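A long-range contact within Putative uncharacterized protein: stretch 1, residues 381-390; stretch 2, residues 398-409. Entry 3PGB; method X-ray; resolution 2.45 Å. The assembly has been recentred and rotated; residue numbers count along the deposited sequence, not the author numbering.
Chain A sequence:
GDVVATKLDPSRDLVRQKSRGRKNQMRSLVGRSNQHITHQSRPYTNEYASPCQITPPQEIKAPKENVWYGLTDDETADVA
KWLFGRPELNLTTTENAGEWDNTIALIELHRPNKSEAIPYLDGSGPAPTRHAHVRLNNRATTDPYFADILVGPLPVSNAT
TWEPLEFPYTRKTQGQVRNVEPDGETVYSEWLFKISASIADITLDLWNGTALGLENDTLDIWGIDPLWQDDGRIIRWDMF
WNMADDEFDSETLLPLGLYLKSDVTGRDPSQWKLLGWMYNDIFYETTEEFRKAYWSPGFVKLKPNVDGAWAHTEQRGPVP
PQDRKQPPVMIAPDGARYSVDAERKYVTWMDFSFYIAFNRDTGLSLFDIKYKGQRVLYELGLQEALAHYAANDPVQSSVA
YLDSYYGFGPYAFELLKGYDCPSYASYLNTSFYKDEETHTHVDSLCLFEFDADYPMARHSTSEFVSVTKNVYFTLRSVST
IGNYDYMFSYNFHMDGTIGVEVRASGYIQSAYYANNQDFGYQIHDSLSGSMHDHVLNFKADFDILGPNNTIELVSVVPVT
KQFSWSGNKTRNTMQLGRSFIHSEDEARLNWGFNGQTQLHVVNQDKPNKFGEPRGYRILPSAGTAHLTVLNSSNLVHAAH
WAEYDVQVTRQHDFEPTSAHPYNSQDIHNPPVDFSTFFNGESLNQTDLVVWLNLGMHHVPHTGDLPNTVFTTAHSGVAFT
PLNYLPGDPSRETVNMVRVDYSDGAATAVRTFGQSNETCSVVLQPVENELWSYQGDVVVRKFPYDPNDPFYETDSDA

Stretch 1 (381-390) GLQEALAHYA
Stretch 2 (398-409) SVAYLDSYYGFG

Side chains can extend an antiparallel ladder where its backbone stops, as residues 381-390 and 398-409 illustrate. The first stretch is extended through most of its length; the second contributes strand 400-402, running at 170° to it, with axes approaching to 4.4 Å, and then turns into helical backbone angles at 403-406.

Val 399 (phi/psi -70/124, chi1 t) opens the ladder: its O accepts a hydrogen bond from Tyr 389 N at 2.9 Å, while its CG1 lies 3.3 Å from CD1 of the Tyr 389 ring (chi1 m). Ala 400 (-144/78) faces His 388 in a non-hydrogen-bonded pair; Ala 400 CB sits over one face of the imidazole, 4.0 Å from His 388 CD2. Tyr 401 (-63/135, chi1 m) forms the hydrogen-bonded pair with Ala 387 (-125/91). Ala 387 N to Tyr 401 O and Tyr 401 N to Ala 387 O are both 3.0 Å, and on this other face of the sheet the Ala 387 CB meets the edge of the tyrosine ring. Leu 402 (-120/102; m, t) returns to the Ala 400 face opposite Leu 386 (t, p), with CD2 4.1 Å from Leu 386 CD1.

Asp 403 N reaches Ala 385 O at 3.1 Å, but the chain then bends, and the carboxylate of Glu 384 (t, p, chi3 -77°) takes over as acceptor. Ser 404 (-69/-16, chi1 p) gives it two hydrogen bonds, from N to Glu 384 OE1 at 2.7 Å and from OG to Glu 384 OE2 at 2.6 Å.

Gly 407 (95/135) adopts angles that would jam a CB against the preceding carbonyl. Beyond it, Phe 408 (chi1 m, chi2 -95°) packs back: Leu 382 CD2 (t, p) lies over its ring face, 3.5 Å from Phe 408 CZ, in a CH-pi contact, and Ala 385 CB touches the ring edge.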

# COMPACT_ATOMS: atom_id res chain seq x y z
N GLY A 381 -12.76 4.14 14.91
CA GLY A 381 -13.80 3.20 14.47
C GLY A 381 -14.53 3.56 13.20
O GLY A 381 -14.65 4.73 12.85
N LEU A 382 -15.00 2.53 12.50
CA LEU A 382 -15.84 2.72 11.31
C LEU A 382 -17.09 3.54 11.67
O LEU A 382 -17.69 3.36 12.73
CB LEU A 382 -16.25 1.37 10.73
CG LEU A 382 -17.13 1.37 9.48
CD1 LEU A 382 -16.51 2.19 8.34
CD2 LEU A 382 -17.39 -0.07 9.02
N GLN A 383 -17.45 4.45 10.78
CA GLN A 383 -18.59 5.33 11.00
C GLN A 383 -19.72 5.06 10.02
O GLN A 383 -20.89 5.08 10.41
CB GLN A 383 -18.14 6.78 10.90
CG GLN A 383 -17.22 7.18 12.03
CD GLN A 383 -17.96 7.21 13.33
OE1 GLN A 383 -18.82 8.05 13.53
NE2 GLN A 383 -17.65 6.26 14.21
N GLU A 384 -19.37 4.82 8.76
CA GLU A 384 -20.34 4.44 7.73
C GLU A 384 -19.59 3.97 6.48
O GLU A 384 -18.42 4.30 6.28
CB GLU A 384 -21.24 5.65 7.41
CG GLU A 384 -22.33 5.41 6.38
CD GLU A 384 -23.36 4.41 6.83
OE1 GLU A 384 -23.08 3.19 6.78
OE2 GLU A 384 -24.47 4.83 7.22
N ALA A 385 -20.27 3.19 5.64
CA ALA A 385 -19.73 2.78 4.34
C ALA A 385 -20.69 3.19 3.24
O ALA A 385 -21.88 2.89 3.30
CB ALA A 385 -19.51 1.27 4.31
N LEU A 386 -20.16 3.87 2.23
CA LEU A 386 -20.96 4.27 1.08
C LEU A 386 -20.63 3.39 -0.12
O LEU A 386 -19.46 3.10 -0.37
CB LEU A 386 -20.72 5.75 0.75
CG LEU A 386 -21.31 6.32 -0.54
CD1 LEU A 386 -22.78 5.99 -0.65
CD2 LEU A 386 -21.10 7.82 -0.59
N ALA A 387 -21.67 2.96 -0.83
CA ALA A 387 -21.52 2.31 -2.13
C ALA A 387 -22.37 3.07 -3.14
O ALA A 387 -23.56 2.78 -3.32
CB ALA A 387 -21.96 0.86 -2.05
N HIS A 388 -21.75 4.06 -3.78
CA HIS A 388 -22.45 4.97 -4.69
C HIS A 388 -22.24 4.50 -6.13
O HIS A 388 -21.13 4.49 -6.62
CB HIS A 388 -21.90 6.39 -4.53
CG HIS A 388 -22.82 7.45 -5.04
ND1 HIS A 388 -23.23 7.50 -6.36
CD2 HIS A 388 -23.39 8.51 -4.42
CE1 HIS A 388 -24.02 8.55 -6.52
NE2 HIS A 388 -24.14 9.17 -5.36
N TYR A 389 -23.33 4.13 -6.79
CA TYR A 389 -23.28 3.62 -8.16
C TYR A 389 -23.66 4.69 -9.20
O TYR A 389 -24.07 5.80 -8.86
CB TYR A 389 -24.21 2.42 -8.31
CG TYR A 389 -23.72 1.21 -7.57
CD1 TYR A 389 -23.84 1.12 -6.18
CD2 TYR A 389 -23.14 0.15 -8.25
CE1 TYR A 389 -23.38 0.01 -5.50
CE2 TYR A 389 -22.68 -0.96 -7.58
CZ TYR A 389 -22.80 -1.02 -6.21
OH TYR A 389 -22.34 -2.14 -5.55
N ALA A 390 -23.50 4.33 -10.47
CA ALA A 390 -23.91 5.16 -11.60
C ALA A 390 -24.15 4.23 -12.78
O ALA A 390 -23.50 3.18 -12.87
CB ALA A 390 -22.85 6.18 -11.94
N SER A 398 -29.43 4.98 -9.33
CA SER A 398 -29.99 5.49 -8.08
C SER A 398 -29.41 4.86 -6.82
O SER A 398 -29.65 5.36 -5.73
CB SER A 398 -31.50 5.28 -8.07
OG SER A 398 -32.12 5.93 -9.17
N VAL A 399 -28.67 3.75 -6.95
CA VAL A 399 -28.14 3.08 -5.76
C VAL A 399 -27.04 3.90 -5.09
O VAL A 399 -26.05 4.28 -5.72
CB VAL A 399 -27.62 1.65 -6.05
CG1 VAL A 399 -26.90 1.10 -4.83
CG2 VAL A 399 -28.76 0.73 -6.41
N ALA A 400 -27.24 4.19 -3.81
CA ALA A 400 -26.22 4.80 -2.97
C ALA A 400 -26.36 4.20 -1.57
O ALA A 400 -26.93 4.80 -0.67
CB ALA A 400 -26.39 6.31 -2.94
N TYR A 401 -25.84 2.98 -1.42
CA TYR A 401 -25.95 2.24 -0.16
C TYR A 401 -25.21 2.96 0.97
O TYR A 401 -24.09 3.43 0.80
CB TYR A 401 -25.38 0.82 -0.28
CG TYR A 401 -26.20 -0.12 -1.14
CD1 TYR A 401 -27.53 -0.37 -0.85
CD2 TYR A 401 -25.64 -0.77 -2.23
CE1 TYR A 401 -28.28 -1.22 -1.62
CE2 TYR A 401 -26.39 -1.62 -3.01
CZ TYR A 401 -27.71 -1.84 -2.70
OH TYR A 401 -28.48 -2.69 -3.46
N LEU A 402 -25.87 3.04 2.12
CA LEU A 402 -25.27 3.46 3.36
C LEU A 402 -25.44 2.28 4.30
O LEU A 402 -26.53 2.04 4.82
CB LEU A 402 -25.96 4.73 3.88
CG LEU A 402 -25.74 5.97 3.01
CD1 LEU A 402 -26.75 7.07 3.33
CD2 LEU A 402 -24.30 6.50 3.14
N ASP A 403 -24.35 1.53 4.50
CA ASP A 403 -24.43 0.17 5.04
C ASP A 403 -24.84 0.04 6.51
O ASP A 403 -25.29 -1.03 6.92
CB ASP A 403 -23.10 -0.56 4.82
CG ASP A 403 -22.97 -1.11 3.42
OD1 ASP A 403 -23.99 -1.53 2.83
OD2 ASP A 403 -21.83 -1.14 2.91
N SER A 404 -24.71 1.09 7.31
CA SER A 404 -25.08 1.00 8.72
C SER A 404 -26.60 0.86 8.89
O SER A 404 -27.06 0.48 9.95
CB SER A 404 -24.54 2.18 9.52
OG SER A 404 -25.25 3.36 9.24
N TYR A 405 -27.36 1.17 7.84
CA TYR A 405 -28.79 0.86 7.80
C TYR A 405 -29.01 -0.64 7.98
O TYR A 405 -29.85 -1.07 8.77
CB TYR A 405 -29.40 1.32 6.47
CG TYR A 405 -30.85 0.92 6.27
CD1 TYR A 405 -31.88 1.66 6.83
CD2 TYR A 405 -31.18 -0.21 5.51
CE1 TYR A 405 -33.22 1.29 6.66
CE2 TYR A 405 -32.52 -0.58 5.33
CZ TYR A 405 -33.52 0.17 5.91
OH TYR A 405 -34.84 -0.19 5.74
N TYR A 406 -28.23 -1.44 7.25
CA TYR A 406 -28.30 -2.89 7.37
C TYR A 406 -27.53 -3.32 8.61
O TYR A 406 -27.93 -4.27 9.30
CB TYR A 406 -27.75 -3.55 6.11
CG TYR A 406 -28.51 -3.16 4.87
CD1 TYR A 406 -28.04 -2.16 4.03
CD2 TYR A 406 -29.73 -3.77 4.55
CE1 TYR A 406 -28.75 -1.79 2.89
CE2 TYR A 406 -30.44 -3.40 3.42
CZ TYR A 406 -29.95 -2.41 2.59
OH TYR A 406 -30.66 -2.03 1.46
N GLY A 407 -26.43 -2.61 8.88
CA GLY A 407 -25.58 -2.85 10.04
C GLY A 407 -24.40 -3.74 9.72
O GLY A 407 -24.56 -4.75 9.06
N PHE A 408 -23.21 -3.37 10.20
CA PHE A 408 -22.03 -4.24 10.10
C PHE A 408 -22.04 -5.36 11.16
O PHE A 408 -21.60 -6.48 10.88
CB PHE A 408 -20.75 -3.41 10.24
CG PHE A 408 -20.39 -2.64 9.00
CD1 PHE A 408 -19.51 -3.17 8.08
CD2 PHE A 408 -20.97 -1.40 8.75
CE1 PHE A 408 -19.19 -2.47 6.92
CE2 PHE A 408 -20.65 -0.71 7.59
CZ PHE A 408 -19.75 -1.25 6.68
N GLY A 409 -22.52 -5.05 12.35
CA GLY A 409 -22.55 -6.00 13.46
C GLY A 409 -23.35 -7.29 13.26
O GLY A 409 -22.93 -8.35 13.73